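Local coordinates for holo-[acyl-carrier-protein] synthase (PDB 5XUM), which belongs to the 4'-phosphopantetheinyl transferase superfamily and packs its mixed helix-and-sheet chain into an assembly of three identical subunits, at residues L10-V15 against R99-L104; R22-S27 against E40-R45; E26-L31 against V68-S73; N61-T66 against K83-F88. All blocks are in the same frame, centred on the assembly; numbering follows the deposited sequence.

Interaction 1: L10-V15 against R99-L104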
loop_
_atom_site.group_PDB
_atom_site.type_symbol
_atom_site.label_atom_id
_atom_site.label_comp_id
_atom_site.label_asym_id
_atom_site.label_seq_id
_atom_site.Cartn_x
_atom_site.Cartn_y
_atom_site.Cartn_z
ATOM N N LEU A 10 -8.216 -16.917 2.112
ATOM C CA LEU A 10 -8.701 -18.192 2.637
ATOM C C LEU A 10 -10.140 -18.484 2.233
ATOM O O LEU A 10 -10.971 -17.573 2.143
ATOM C CB LEU A 10 -8.518 -18.288 4.163
ATOM C CG LEU A 10 -9.001 -17.180 5.100
ATOM C CD1 LEU A 10 -10.497 -17.289 5.341
ATOM C CD2 LEU A 10 -8.260 -17.256 6.427
ATOM N N GLU A 11 -10.419 -19.761 1.982
ATOM C CA GLU A 11 -11.768 -20.211 1.663
ATOM C C GLU A 11 -12.586 -20.243 2.950
ATOM O O GLU A 11 -12.247 -20.968 3.890
ATOM C CB GLU A 11 -11.731 -21.592 0.996
ATOM C CG GLU A 11 -13.008 -21.966 0.249
ATOM C CD GLU A 11 -12.822 -23.116 -0.730
ATOM O OE1 GLU A 11 -11.825 -23.865 -0.614
ATOM O OE2 GLU A 11 -13.681 -23.277 -1.624
ATOM N N VAL A 12 -13.648 -19.438 2.985
ATOM C CA VAL A 12 -14.494 -19.283 4.173
ATOM C C VAL A 12 -15.049 -20.622 4.667
ATOM O O VAL A 12 -14.965 -20.926 5.861
ATOM C CB VAL A 12 -15.651 -18.282 3.924
ATOM C CG1 VAL A 12 -16.667 -18.313 5.062
ATOM C CG2 VAL A 12 -15.109 -16.871 3.735
ATOM N N GLU A 13 -15.586 -21.417 3.740
ATOM C CA GLU A 13 -16.244 -22.690 4.060
ATOM C C GLU A 13 -15.346 -23.683 4.805
ATOM O O GLU A 13 -15.836 -24.481 5.606
ATOM C CB GLU A 13 -16.801 -23.343 2.789
ATOM C CG GLU A 13 -17.916 -24.351 3.039
ATOM C CD GLU A 13 -18.282 -25.149 1.801
ATOM O OE1 GLU A 13 -19.475 -25.148 1.427
ATOM O OE2 GLU A 13 -17.380 -25.774 1.200
ATOM N N ARG A 14 -14.041 -23.629 4.545
ATOM C CA ARG A 14 -13.099 -24.556 5.178
ATOM C C ARG A 14 -12.508 -24.048 6.503
ATOM O O ARG A 14 -11.643 -24.700 7.093
ATOM C CB ARG A 14 -12.004 -24.985 4.191
ATOM C CG ARG A 14 -12.490 -25.994 3.158
ATOM C CD ARG A 14 -11.345 -26.681 2.429
ATOM N NE ARG A 14 -10.816 -25.874 1.330
ATOM C CZ ARG A 14 -9.690 -25.165 1.384
ATOM N NH1 ARG A 14 -9.301 -24.467 0.324
ATOM N NH2 ARG A 14 -8.951 -25.150 2.487
ATOM N N VAL A 15 -12.991 -22.895 6.967
ATOM C CA VAL A 15 -12.620 -22.358 8.280
ATOM C C VAL A 15 -13.659 -22.790 9.324
ATOM O O VAL A 15 -14.837 -22.442 9.206
ATOM C CB VAL A 15 -12.496 -20.814 8.268
ATOM C CG1 VAL A 15 -12.158 -20.286 9.658
ATOM C CG2 VAL A 15 -11.448 -20.361 7.262
ATOM N N ARG A 99 -17.113 -16.007 -0.819
ATOM C CA ARG A 99 -16.660 -17.412 -0.759
ATOM C C ARG A 99 -15.211 -17.528 -0.284
ATOM O O ARG A 99 -14.894 -18.361 0.564
ATOM C CB ARG A 99 -16.866 -18.161 -2.084
ATOM C CG ARG A 99 -18.325 -18.362 -2.472
ATOM C CD ARG A 99 -18.570 -19.712 -3.137
ATOM N NE ARG A 99 -17.758 -19.925 -4.337
ATOM C CZ ARG A 99 -16.722 -20.758 -4.414
ATOM N NH1 ARG A 99 -16.351 -21.475 -3.358
ATOM N NH2 ARG A 99 -16.052 -20.878 -5.552
ATOM N N PHE A 100 -14.338 -16.696 -0.846
ATOM C CA PHE A 100 -12.973 -16.552 -0.359
ATOM C C PHE A 100 -12.842 -15.203 0.336
ATOM O O PHE A 100 -13.344 -14.197 -0.161
ATOM C CB PHE A 100 -11.969 -16.646 -1.511
ATOM C CG PHE A 100 -11.790 -18.035 -2.055
ATOM C CD1 PHE A 100 -10.753 -18.843 -1.600
ATOM C CD2 PHE A 100 -12.649 -18.536 -3.030
ATOM C CE1 PHE A 100 -10.582 -20.126 -2.102
ATOM C CE2 PHE A 100 -12.484 -19.819 -3.535
ATOM C CZ PHE A 100 -11.448 -20.615 -3.069
ATOM N N ALA A 101 -12.186 -15.192 1.491
ATOM C CA ALA A 101 -11.896 -13.951 2.199
ATOM C C ALA A 101 -10.512 -13.449 1.801
ATOM O O ALA A 101 -9.570 -14.234 1.710
ATOM C CB ALA A 101 -11.978 -14.164 3.702
ATOM N N VAL A 102 -10.400 -12.150 1.535
ATOM C CA VAL A 102 -9.100 -11.526 1.256
ATOM C C VAL A 102 -8.887 -10.341 2.198
ATOM O O VAL A 102 -9.715 -9.424 2.260
ATOM C CB VAL A 102 -8.947 -11.089 -0.223
ATOM C CG1 VAL A 102 -7.584 -10.440 -0.463
ATOM C CG2 VAL A 102 -9.121 -12.278 -1.163
ATOM N N ALA A 103 -7.779 -10.378 2.934
ATOM C CA ALA A 103 -7.439 -9.315 3.876
ATOM C C ALA A 103 -6.147 -8.616 3.479
ATOM O O ALA A 103 -5.204 -9.252 3.007
ATOM C CB ALA A 103 -7.329 -9.865 5.283
ATOM N N LEU A 104 -6.125 -7.304 3.684
ATOM C CA LEU A 104 -4.986 -6.458 3.357
ATOM C C LEU A 104 -4.578 -5.644 4.586
ATOM O O LEU A 104 -5.423 -5.029 5.235
ATOM C CB LEU A 104 -5.357 -5.515 2.206
ATOM C CG LEU A 104 -4.411 -4.355 1.867
ATOM C CD1 LEU A 104 -3.154 -4.870 1.188
ATOM C CD2 LEU A 104 -5.115 -3.343 0.977
HETATM O O HOH W 1 -16.103 -20.757 1.054
#
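Antiparallel pairing of Leu10 with Ala101 and of Glu11 with Phe100 joins the last residues of strand 2-11 to the start of strand 100-108. Leu10 and Ala101 form a hydrogen-bonded pair: Leu10 N donates to Ala101 O at 3.0 Å, and Ala101 N answers to Leu10 O at 2.8 Å. Glu11 and Phe100 follow as a non-hydrogen-bonded pair, and Val12 N then reaches Arg99 O (2.9 Å) just past the strand. That carbonyl is gripped twice, because a water bonded to Glu13 N also donates to it.

Glu11 combines an apolar stem with a charged end. With CG anti to the backbone N (chi1 -162°), the stem lies over one face of the Phe100 ring, a CH-pi contact with CG 4.1 Å from the centroid. The carboxylate continues nearly parallel to the ring, its plane only 16° away. The pairing lies at the end of a three-stranded antiparallel sheet, at the junction of the three subunits: the Phe100 rings of both neighbouring subunits meet this one edge-to-face, and Glu11 N bonds Asp98 of a neighbouring subunit. At its tip, Glu11 OE2 forms a long salt bridge to Arg99 NH1 (3.7 Å), while OE1 makes a salt bridge to Arg14 NH1 (2.8 Å), although the hydrogen-bond angle is weak. On the other face of the sheet, the single methyl of Ala101 lets Leu10 come close, CD1 to CB 3.8 Å.

Interaction 2: R22-S27 against E40-R45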
loop_
_atom_site.group_PDB
_atom_site.type_symbol
_atom_site.label_atom_id
_atom_site.label_comp_id
_atom_site.label_asym_id
_atom_site.label_seq_id
_atom_site.Cartn_x
_atom_site.Cartn_y
_atom_site.Cartn_z
ATOM N N ARG A 22 -9.726 -19.938 19.870
ATOM C CA ARG A 22 -8.265 -19.900 19.777
ATOM C C ARG A 22 -7.705 -18.576 19.245
ATOM O O ARG A 22 -6.636 -18.136 19.677
ATOM C CB ARG A 22 -7.753 -21.061 18.916
ATOM C CG ARG A 22 -7.928 -22.442 19.538
ATOM C CD ARG A 22 -6.934 -22.700 20.660
ATOM N NE ARG A 22 -5.553 -22.688 20.183
ATOM C CZ ARG A 22 -4.480 -22.773 20.967
ATOM N NH1 ARG A 22 -4.613 -22.876 22.284
ATOM N NH2 ARG A 22 -3.268 -22.752 20.430
ATOM N N ILE A 23 -8.422 -17.948 18.315
ATOM C CA ILE A 23 -7.887 -16.779 17.605
ATOM C C ILE A 23 -8.427 -15.420 18.065
ATOM O O ILE A 23 -7.760 -14.399 17.886
ATOM C CB ILE A 23 -8.036 -16.907 16.066
ATOM C CG1 ILE A 23 -9.509 -16.834 15.637
ATOM C CG2 ILE A 23 -7.363 -18.182 15.570
ATOM C CD1 ILE A 23 -9.717 -16.352 14.215
ATOM N N LEU A 24 -9.618 -15.406 18.658
ATOM C CA LEU A 24 -10.282 -14.145 19.000
ATOM C C LEU A 24 -9.904 -13.605 20.373
ATOM O O LEU A 24 -9.790 -14.359 21.338
ATOM C CB LEU A 24 -11.805 -14.277 18.906
ATOM C CG LEU A 24 -12.479 -14.630 17.577
ATOM C CD1 LEU A 24 -13.985 -14.568 17.765
ATOM C CD2 LEU A 24 -12.040 -13.715 16.438
ATOM N N GLY A 25 -9.718 -12.288 20.444
ATOM C CA GLY A 25 -9.556 -11.592 21.717
ATOM C C GLY A 25 -10.911 -11.347 22.361
ATOM O O GLY A 25 -11.950 -11.629 21.754
ATOM N N GLU A 26 -10.901 -10.811 23.580
ATOM C CA GLU A 26 -12.131 -10.615 24.360
ATOM C C GLU A 26 -13.135 -9.664 23.706
ATOM O O GLU A 26 -14.333 -9.950 23.678
ATOM C CB GLU A 26 -11.813 -10.158 25.790
ATOM C CG GLU A 26 -11.169 -11.227 26.662
ATOM C CD GLU A 26 -12.024 -12.475 26.800
ATOM O OE1 GLU A 26 -11.572 -13.558 26.368
ATOM O OE2 GLU A 26 -13.153 -12.374 27.329
ATOM N N SER A 27 -12.644 -8.544 23.179
ATOM C CA SER A 27 -13.502 -7.563 22.512
ATOM C C SER A 27 -14.033 -8.077 21.172
ATOM O O SER A 27 -15.131 -7.705 20.753
ATOM C CB SER A 27 -12.766 -6.235 22.328
ATOM O OG SER A 27 -12.477 -5.637 23.579
ATOM N N GLU A 40 -18.175 -16.351 8.417
ATOM C CA GLU A 40 -17.515 -15.269 7.696
ATOM C C GLU A 40 -16.669 -14.401 8.617
ATOM O O GLU A 40 -15.555 -14.017 8.258
ATOM C CB GLU A 40 -18.539 -14.387 6.994
ATOM C CG GLU A 40 -19.019 -14.920 5.659
ATOM C CD GLU A 40 -19.402 -13.801 4.713
ATOM O OE1 GLU A 40 -20.023 -12.814 5.167
ATOM O OE2 GLU A 40 -19.083 -13.907 3.512
ATOM N N PHE A 41 -17.212 -14.089 9.793
ATOM C CA PHE A 41 -16.528 -13.238 10.761
ATOM C C PHE A 41 -15.204 -13.855 11.199
ATOM O O PHE A 41 -14.178 -13.174 11.229
ATOM C CB PHE A 41 -17.415 -12.953 11.978
ATOM C CG PHE A 41 -16.795 -12.006 12.968
ATOM C CD1 PHE A 41 -16.862 -10.629 12.772
ATOM C CD2 PHE A 41 -16.131 -12.487 14.094
ATOM C CE1 PHE A 41 -16.288 -9.752 13.682
ATOM C CE2 PHE A 41 -15.552 -11.615 15.007
ATOM C CZ PHE A 41 -15.631 -10.246 14.801
ATOM N N ILE A 42 -15.244 -15.145 11.526
ATOM C CA ILE A 42 -14.066 -15.886 11.968
ATOM C C ILE A 42 -13.027 -15.971 10.860
ATOM O O ILE A 42 -11.841 -15.736 11.097
ATOM C CB ILE A 42 -14.437 -17.310 12.455
ATOM C CG1 ILE A 42 -15.399 -17.246 13.648
ATOM C CG2 ILE A 42 -13.189 -18.118 12.801
ATOM C CD1 ILE A 42 -14.952 -16.336 14.777
ATOM N N ALA A 43 -13.484 -16.304 9.656
ATOM C CA ALA A 43 -12.622 -16.378 8.484
ATOM C C ALA A 43 -11.935 -15.032 8.225
ATOM O O ALA A 43 -10.730 -14.982 7.976
ATOM C CB ALA A 43 -13.424 -16.824 7.269
ATOM N N GLY A 44 -12.709 -13.951 8.312
ATOM C CA GLY A 44 -12.197 -12.599 8.111
ATOM C C GLY A 44 -11.154 -12.180 9.135
ATOM O O GLY A 44 -10.137 -11.583 8.780
ATOM N N ARG A 45 -11.405 -12.497 10.404
ATOM C CA ARG A 45 -10.472 -12.170 11.484
ATOM C C ARG A 45 -9.191 -12.993 11.416
ATOM O O ARG A 45 -8.114 -12.486 11.729
ATOM C CB ARG A 45 -11.135 -12.308 12.862
ATOM C CG ARG A 45 -11.582 -10.986 13.474
ATOM C CD ARG A 45 -12.522 -10.221 12.557
ATOM N NE ARG A 45 -12.769 -8.858 13.015
ATOM C CZ ARG A 45 -13.424 -7.939 12.310
ATOM N NH1 ARG A 45 -13.898 -8.228 11.103
ATOM N NH2 ARG A 45 -13.603 -6.725 12.812
#
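At the turn from helix 20-23 into helix 26-34, Ile23 and Leu24, the first residue to leave the helix, press on helix 38-56 in a buried apolar contact. The forked end of Leu24 is the main bump. Its two methyls settle into a hollow walled by Phe41, Ile42 and Arg45: CD1 touches Ile42 CD1 at 3.6 Å and also meets the edge of the Phe41 ring at CE2, while CD2 rests on Arg45 CB, 3.9 Å away. Leu24 crosses both Ile42 and Arg45 at about a right angle, a fit that suits a branched side chain with two diverging methyls.

Ile23 supplies a second bump. CG1 stands between the backbone N and carbonyl carbon (chi1 69°), and CD1 beyond it meets Ile42 CG2 at 4.1 Å and Ile42 O at 3.8 Å. Arg45 lends only its aliphatic base to the hollow; its NH2 bonds Phe70 O, and the guanidinium lies against Phe41, whose CE1 stands 3.6 Å above the guanidinium plane, over its centre.

Interaction 3: E26-L31 against V68-S73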
loop_
_atom_site.group_PDB
_atom_site.type_symbol
_atom_site.label_atom_id
_atom_site.label_comp_id
_atom_site.label_asym_id
_atom_site.label_seq_id
_atom_site.Cartn_x
_atom_site.Cartn_y
_atom_site.Cartn_z
ATOM N N GLU A 26 -10.901 -10.811 23.580
ATOM C CA GLU A 26 -12.131 -10.615 24.360
ATOM C C GLU A 26 -13.135 -9.664 23.706
ATOM O O GLU A 26 -14.333 -9.950 23.678
ATOM C CB GLU A 26 -11.813 -10.158 25.790
ATOM C CG GLU A 26 -11.169 -11.227 26.662
ATOM C CD GLU A 26 -12.024 -12.475 26.800
ATOM O OE1 GLU A 26 -11.572 -13.558 26.368
ATOM O OE2 GLU A 26 -13.153 -12.374 27.329
ATOM N N SER A 27 -12.644 -8.544 23.179
ATOM C CA SER A 27 -13.502 -7.563 22.512
ATOM C C SER A 27 -14.033 -8.077 21.172
ATOM O O SER A 27 -15.131 -7.705 20.753
ATOM C CB SER A 27 -12.766 -6.235 22.328
ATOM O OG SER A 27 -12.477 -5.637 23.579
ATOM N N GLU A 28 -13.254 -8.933 20.510
ATOM C CA GLU A 28 -13.688 -9.579 19.269
ATOM C C GLU A 28 -14.802 -10.594 19.528
ATOM O O GLU A 28 -15.693 -10.761 18.694
ATOM C CB GLU A 28 -12.512 -10.257 18.559
ATOM C CG GLU A 28 -11.540 -9.293 17.896
ATOM C CD GLU A 28 -10.358 -9.996 17.250
ATOM O OE1 GLU A 28 -9.773 -10.903 17.883
ATOM O OE2 GLU A 28 -10.005 -9.628 16.107
ATOM N N LYS A 29 -14.740 -11.262 20.680
ATOM C CA LYS A 29 -15.774 -12.216 21.105
ATOM C C LYS A 29 -17.122 -11.533 21.320
ATOM O O LYS A 29 -18.162 -12.078 20.946
ATOM C CB LYS A 29 -15.350 -12.952 22.380
ATOM C CG LYS A 29 -14.301 -14.030 22.162
ATOM C CD LYS A 29 -13.820 -14.600 23.486
ATOM C CE LYS A 29 -12.727 -15.635 23.274
ATOM N NZ LYS A 29 -12.174 -16.129 24.566
ATOM N N ARG A 30 -17.095 -10.344 21.923
ATOM C CA ARG A 30 -18.295 -9.523 22.105
ATOM C C ARG A 30 -18.885 -9.077 20.766
ATOM O O ARG A 30 -20.106 -9.015 20.608
ATOM C CB ARG A 30 -17.990 -8.303 22.979
ATOM C CG ARG A 30 -17.992 -8.586 24.474
ATOM C CD ARG A 30 -17.602 -7.351 25.271
ATOM N NE ARG A 30 -16.151 -7.172 25.331
ATOM C CZ ARG A 30 -15.541 -6.057 25.729
ATOM N NH1 ARG A 30 -16.248 -4.996 26.100
ATOM N NH2 ARG A 30 -14.216 -6.000 25.749
ATOM N N LEU A 31 -18.008 -8.771 19.811
ATOM C CA LEU A 31 -18.419 -8.401 18.459
ATOM C C LEU A 31 -18.936 -9.621 17.690
ATOM O O LEU A 31 -19.878 -9.512 16.902
ATOM C CB LEU A 31 -17.253 -7.735 17.716
ATOM C CG LEU A 31 -17.481 -7.080 16.350
ATOM C CD1 LEU A 31 -18.433 -5.894 16.438
ATOM C CD2 LEU A 31 -16.147 -6.647 15.760
ATOM N N VAL A 68 -3.531 -9.580 18.857
ATOM C CA VAL A 68 -3.942 -8.631 17.829
ATOM C C VAL A 68 -5.451 -8.733 17.624
ATOM O O VAL A 68 -5.968 -9.801 17.301
ATOM C CB VAL A 68 -3.229 -8.908 16.488
ATOM C CG1 VAL A 68 -3.532 -7.813 15.480
ATOM C CG2 VAL A 68 -1.728 -9.022 16.692
ATOM N N GLU A 69 -6.151 -7.622 17.818
ATOM C CA GLU A 69 -7.595 -7.593 17.628
ATOM C C GLU A 69 -7.988 -6.682 16.479
ATOM O O GLU A 69 -7.356 -5.653 16.243
ATOM C CB GLU A 69 -8.307 -7.148 18.907
ATOM C CG GLU A 69 -8.447 -8.240 19.952
ATOM C CD GLU A 69 -9.423 -7.863 21.048
ATOM O OE1 GLU A 69 -9.121 -6.938 21.832
ATOM O OE2 GLU A 69 -10.496 -8.498 21.126
ATOM N N PHE A 70 -9.034 -7.080 15.763
ATOM C CA PHE A 70 -9.626 -6.235 14.743
ATOM C C PHE A 70 -11.070 -5.937 15.109
ATOM O O PHE A 70 -11.958 -6.786 14.965
ATOM C CB PHE A 70 -9.496 -6.863 13.354
ATOM C CG PHE A 70 -8.080 -6.914 12.851
ATOM C CD1 PHE A 70 -7.566 -5.876 12.084
ATOM C CD2 PHE A 70 -7.255 -7.991 13.158
ATOM C CE1 PHE A 70 -6.259 -5.916 11.620
ATOM C CE2 PHE A 70 -5.948 -8.035 12.702
ATOM C CZ PHE A 70 -5.449 -6.997 11.931
ATOM N N LEU A 71 -11.278 -4.726 15.616
ATOM C CA LEU A 71 -12.597 -4.260 16.013
ATOM C C LEU A 71 -13.229 -3.506 14.850
ATOM O O LEU A 71 -12.746 -3.594 13.717
ATOM C CB LEU A 71 -12.497 -3.382 17.266
ATOM C CG LEU A 71 -11.697 -3.959 18.443
ATOM C CD1 LEU A 71 -11.603 -2.961 19.587
ATOM C CD2 LEU A 71 -12.284 -5.279 18.923
ATOM N N GLU A 72 -14.308 -2.778 15.121
ATOM C CA GLU A 72 -14.989 -2.013 14.082
ATOM C C GLU A 72 -15.369 -0.602 14.515
ATOM O O GLU A 72 -15.955 -0.400 15.580
ATOM C CB GLU A 72 -16.226 -2.760 13.575
ATOM C CG GLU A 72 -15.901 -3.922 12.648
ATOM C CD GLU A 72 -17.081 -4.372 11.808
ATOM O OE1 GLU A 72 -18.116 -3.668 11.780
ATOM O OE2 GLU A 72 -16.968 -5.438 11.168
ATOM N N SER A 73 -14.999 0.364 13.681
ATOM C CA SER A 73 -15.500 1.728 13.765
ATOM C C SER A 73 -16.201 2.006 12.446
ATOM O O SER A 73 -15.601 1.860 11.376
ATOM C CB SER A 73 -14.364 2.722 13.997
ATOM O OG SER A 73 -13.765 2.524 15.267
#
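Glu28 and Glu69 tie the first turn of helix 26-34 to strand 68-73, an outermost strand of a three-stranded mixed sheet, the axes of the two segments approaching to 8.0 Å.

Two hydrogen bonds run in opposite senses as the glutamates slide past each other. Glu69 OE2 accepts from Glu28 N (2.9 Å), met nearly along its C-O axis. Glycine at the N-cap, Gly25, has no side chain to offer the amide of Glu28, the third residue of the helix, and the strand supplies the acceptor instead. In return Glu28 OE2 accepts from Phe70 N at 2.7 Å; this bond is almost straight at the hydrogen (175°), though the donor stands above the carboxylate plane. Glu28 is extended beyond CG (chi2 178°), which carries its acid across to the strand backbone.

The apolar contacts are fewer. Leu71 CD2 rests on Ser27 CB at 3.6 Å, a place where a small residue allows close approach. Leu31 crosses Glu72 at about a right angle, its CD2 touching CG at 4.1 Å, and the Glu72 carboxylate forms a salt bridge with Arg35.

The acids themselves are like charges, with Glu28 OE1 and Glu69 OE2 only 4.1 Å apart. Lys49, salt-bridged to Glu28 OE1, would offset that repulsion, His82 bonds Glu69 OE1, and the Glu28 amide at the helix start probably favours a charged Glu69.

Interaction 4: N61-T66 against K83-F88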
loop_
_atom_site.group_PDB
_atom_site.type_symbol
_atom_site.label_atom_id
_atom_site.label_comp_id
_atom_site.label_asym_id
_atom_site.label_seq_id
_atom_site.Cartn_x
_atom_site.Cartn_y
_atom_site.Cartn_z
ATOM N N ASN A 61 6.798 -14.121 16.282
ATOM C CA ASN A 61 8.044 -14.153 17.044
ATOM C C ASN A 61 7.832 -14.788 18.418
ATOM O O ASN A 61 8.351 -15.870 18.698
ATOM C CB ASN A 61 8.626 -12.738 17.171
ATOM C CG ASN A 61 9.912 -12.697 17.980
ATOM O OD1 ASN A 61 10.783 -13.556 17.836
ATOM N ND2 ASN A 61 10.038 -11.686 18.833
ATOM N N GLY A 62 7.063 -14.105 19.261
ATOM C CA GLY A 62 6.633 -14.640 20.550
ATOM C C GLY A 62 5.193 -14.242 20.809
ATOM O O GLY A 62 4.774 -14.102 21.961
ATOM N N HIS A 63 4.438 -14.074 19.725
ATOM C CA HIS A 63 3.091 -13.512 19.782
ATOM C C HIS A 63 2.020 -14.522 19.485
ATOM O O HIS A 63 2.277 -15.563 18.875
ATOM C CB HIS A 63 2.965 -12.335 18.816
ATOM C CG HIS A 63 4.177 -11.432 18.783
ATOM N ND1 HIS A 63 4.507 -10.625 19.807
ATOM C CD2 HIS A 63 5.137 -11.224 17.794
ATOM C CE1 HIS A 63 5.623 -9.938 19.496
ATOM N NE2 HIS A 63 6.008 -10.307 18.263
ATOM N N SER A 64 0.803 -14.206 19.918
ATOM C CA SER A 64 -0.373 -15.029 19.670
ATOM C C SER A 64 -1.396 -14.248 18.845
ATOM O O SER A 64 -1.366 -13.016 18.813
ATOM C CB SER A 64 -0.995 -15.465 20.999
ATOM O OG SER A 64 -2.216 -16.154 20.799
ATOM N N PHE A 65 -2.303 -14.971 18.189
ATOM C CA PHE A 65 -3.386 -14.354 17.417
ATOM C C PHE A 65 -4.332 -13.510 18.276
ATOM O O PHE A 65 -4.988 -12.597 17.767
ATOM C CB PHE A 65 -4.158 -15.418 16.626
ATOM C CG PHE A 65 -3.658 -15.615 15.216
ATOM C CD1 PHE A 65 -4.539 -15.967 14.200
ATOM C CD2 PHE A 65 -2.312 -15.437 14.897
ATOM C CE1 PHE A 65 -4.090 -16.150 12.900
ATOM C CE2 PHE A 65 -1.858 -15.612 13.596
ATOM C CZ PHE A 65 -2.749 -15.970 12.596
ATOM N N THR A 66 -4.382 -13.809 19.574
ATOM C CA THR A 66 -5.177 -13.034 20.533
ATOM C C THR A 66 -4.517 -11.702 20.923
ATOM O O THR A 66 -5.182 -10.812 21.459
ATOM C CB THR A 66 -5.490 -13.847 21.808
ATOM O OG1 THR A 66 -4.273 -14.359 22.368
ATOM C CG2 THR A 66 -6.430 -15.005 21.494
ATOM N N LYS A 83 0.105 -5.773 22.569
ATOM C CA LYS A 83 1.536 -6.002 22.710
ATOM C C LYS A 83 2.272 -5.018 21.799
ATOM O O LYS A 83 1.664 -4.425 20.906
ATOM C CB LYS A 83 1.864 -7.449 22.319
ATOM C CG LYS A 83 3.132 -8.009 22.943
ATOM C CD LYS A 83 3.290 -9.499 22.684
ATOM C CE LYS A 83 2.584 -10.342 23.736
ATOM N NZ LYS A 83 2.887 -11.792 23.574
ATOM N N ASP A 84 3.568 -4.828 22.038
ATOM C CA ASP A 84 4.405 -4.037 21.140
ATOM C C ASP A 84 4.925 -4.903 19.995
ATOM O O ASP A 84 5.629 -5.892 20.223
ATOM C CB ASP A 84 5.569 -3.390 21.899
ATOM C CG ASP A 84 5.146 -2.155 22.682
ATOM O OD1 ASP A 84 4.128 -1.527 22.319
ATOM O OD2 ASP A 84 5.843 -1.801 23.658
ATOM N N PHE A 85 4.560 -4.532 18.770
ATOM C CA PHE A 85 4.984 -5.258 17.573
ATOM C C PHE A 85 5.985 -4.459 16.735
ATOM O O PHE A 85 6.683 -5.020 15.892
ATOM C CB PHE A 85 3.773 -5.643 16.713
ATOM C CG PHE A 85 2.795 -6.554 17.405
ATOM C CD1 PHE A 85 3.056 -7.914 17.529
ATOM C CD2 PHE A 85 1.605 -6.052 17.923
ATOM C CE1 PHE A 85 2.153 -8.754 18.162
ATOM C CE2 PHE A 85 0.699 -6.888 18.559
ATOM C CZ PHE A 85 0.975 -8.240 18.681
ATOM N N GLY A 86 6.043 -3.150 16.974
ATOM C CA GLY A 86 6.939 -2.251 16.242
ATOM C C GLY A 86 6.617 -0.798 16.527
ATOM O O GLY A 86 5.812 -0.498 17.415
ATOM N N PHE A 87 7.237 0.112 15.778
ATOM C CA PHE A 87 6.994 1.544 15.975
ATOM C C PHE A 87 6.126 2.188 14.888
ATOM O O PHE A 87 6.037 3.417 14.803
ATOM C CB PHE A 87 8.306 2.321 16.200
ATOM C CG PHE A 87 9.212 2.370 15.000
ATOM C CD1 PHE A 87 9.266 3.509 14.201
ATOM C CD2 PHE A 87 10.030 1.290 14.679
ATOM C CE1 PHE A 87 10.105 3.564 13.097
ATOM C CE2 PHE A 87 10.872 1.338 13.577
ATOM C CZ PHE A 87 10.910 2.476 12.785
ATOM N N PHE A 88 5.484 1.361 14.064
ATOM C CA PHE A 88 4.487 1.867 13.123
ATOM C C PHE A 88 3.366 2.521 13.927
ATOM O O PHE A 88 2.986 2.021 14.986
ATOM C CB PHE A 88 3.943 0.744 12.218
ATOM C CG PHE A 88 3.300 -0.395 12.968
ATOM C CD1 PHE A 88 4.054 -1.492 13.375
ATOM C CD2 PHE A 88 1.939 -0.375 13.261
ATOM C CE1 PHE A 88 3.467 -2.539 14.072
ATOM C CE2 PHE A 88 1.346 -1.418 13.961
ATOM C CZ PHE A 88 2.110 -2.503 14.364
#
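His63 and Phe85 meet edge-to-face, the phenyl edge directed at one face of the imidazole. Their centroids are 4.7 Å apart and the planes stand at 62°. The touching atom is Phe85 CE1, which lies above the His63 ring toward its rim, 3.4 Å from CG. His63 CB lies in the plane of the Phe85 ring, at its edge. The two side chains slide past each other in opposite directions, a T-shaped fit in which flat rings pack closely edge to face.

Both segments are loops at the surface: residues 61-66 lead from helix 38-56 into strand 68-73, while the loop of residues 83-88 links strand 76-81 to strand 90-97. Phe85 also meets Phe52 of helix 38-56 edge-to-face, and the Asp84 carboxylate accepts hydrogen bonds from Phe146 N and Thr147 OG1.

Lys83 approaches the same imidazole differently: its methylene CD sits beside the ring edge, in the ring plane and 3.3 Å from His63 ND1. The chain then bends at chi3 (-87°), turning CE aside from the extended path. A long flexible lysine can thus pass the ring and still place its amine farther on: NZ comes within 3.4 Å of Gly62 O and pairs in a salt bridge with Asp67, which also accepts from Ser64 N.

Interactions 2, 3 and 4 are all nested along the chain within the loop closed by interaction 1. Interactions 2 and 3 lie nearest, their centres about 8 Å apart; they share Glu26 and Ser27 and also touch where Arg45 CG packs on Glu28 OE2 at 3.4 Å. Interactions 1 and 2, about 13 Å apart between centres, touch where Val12 CG2 packs on Ala43 CB (3.9 Å). Interactions 3 and 4 meet where Val68 CG2 approaches Phe85 CZ at 3.4 Å, while interaction 4 reaches interaction 2 through Phe65 and Thr66 beside Ile23. A bound glycerol, probably from crystallisation, lies about 4 Å from the Leu10 side chain in interaction 1.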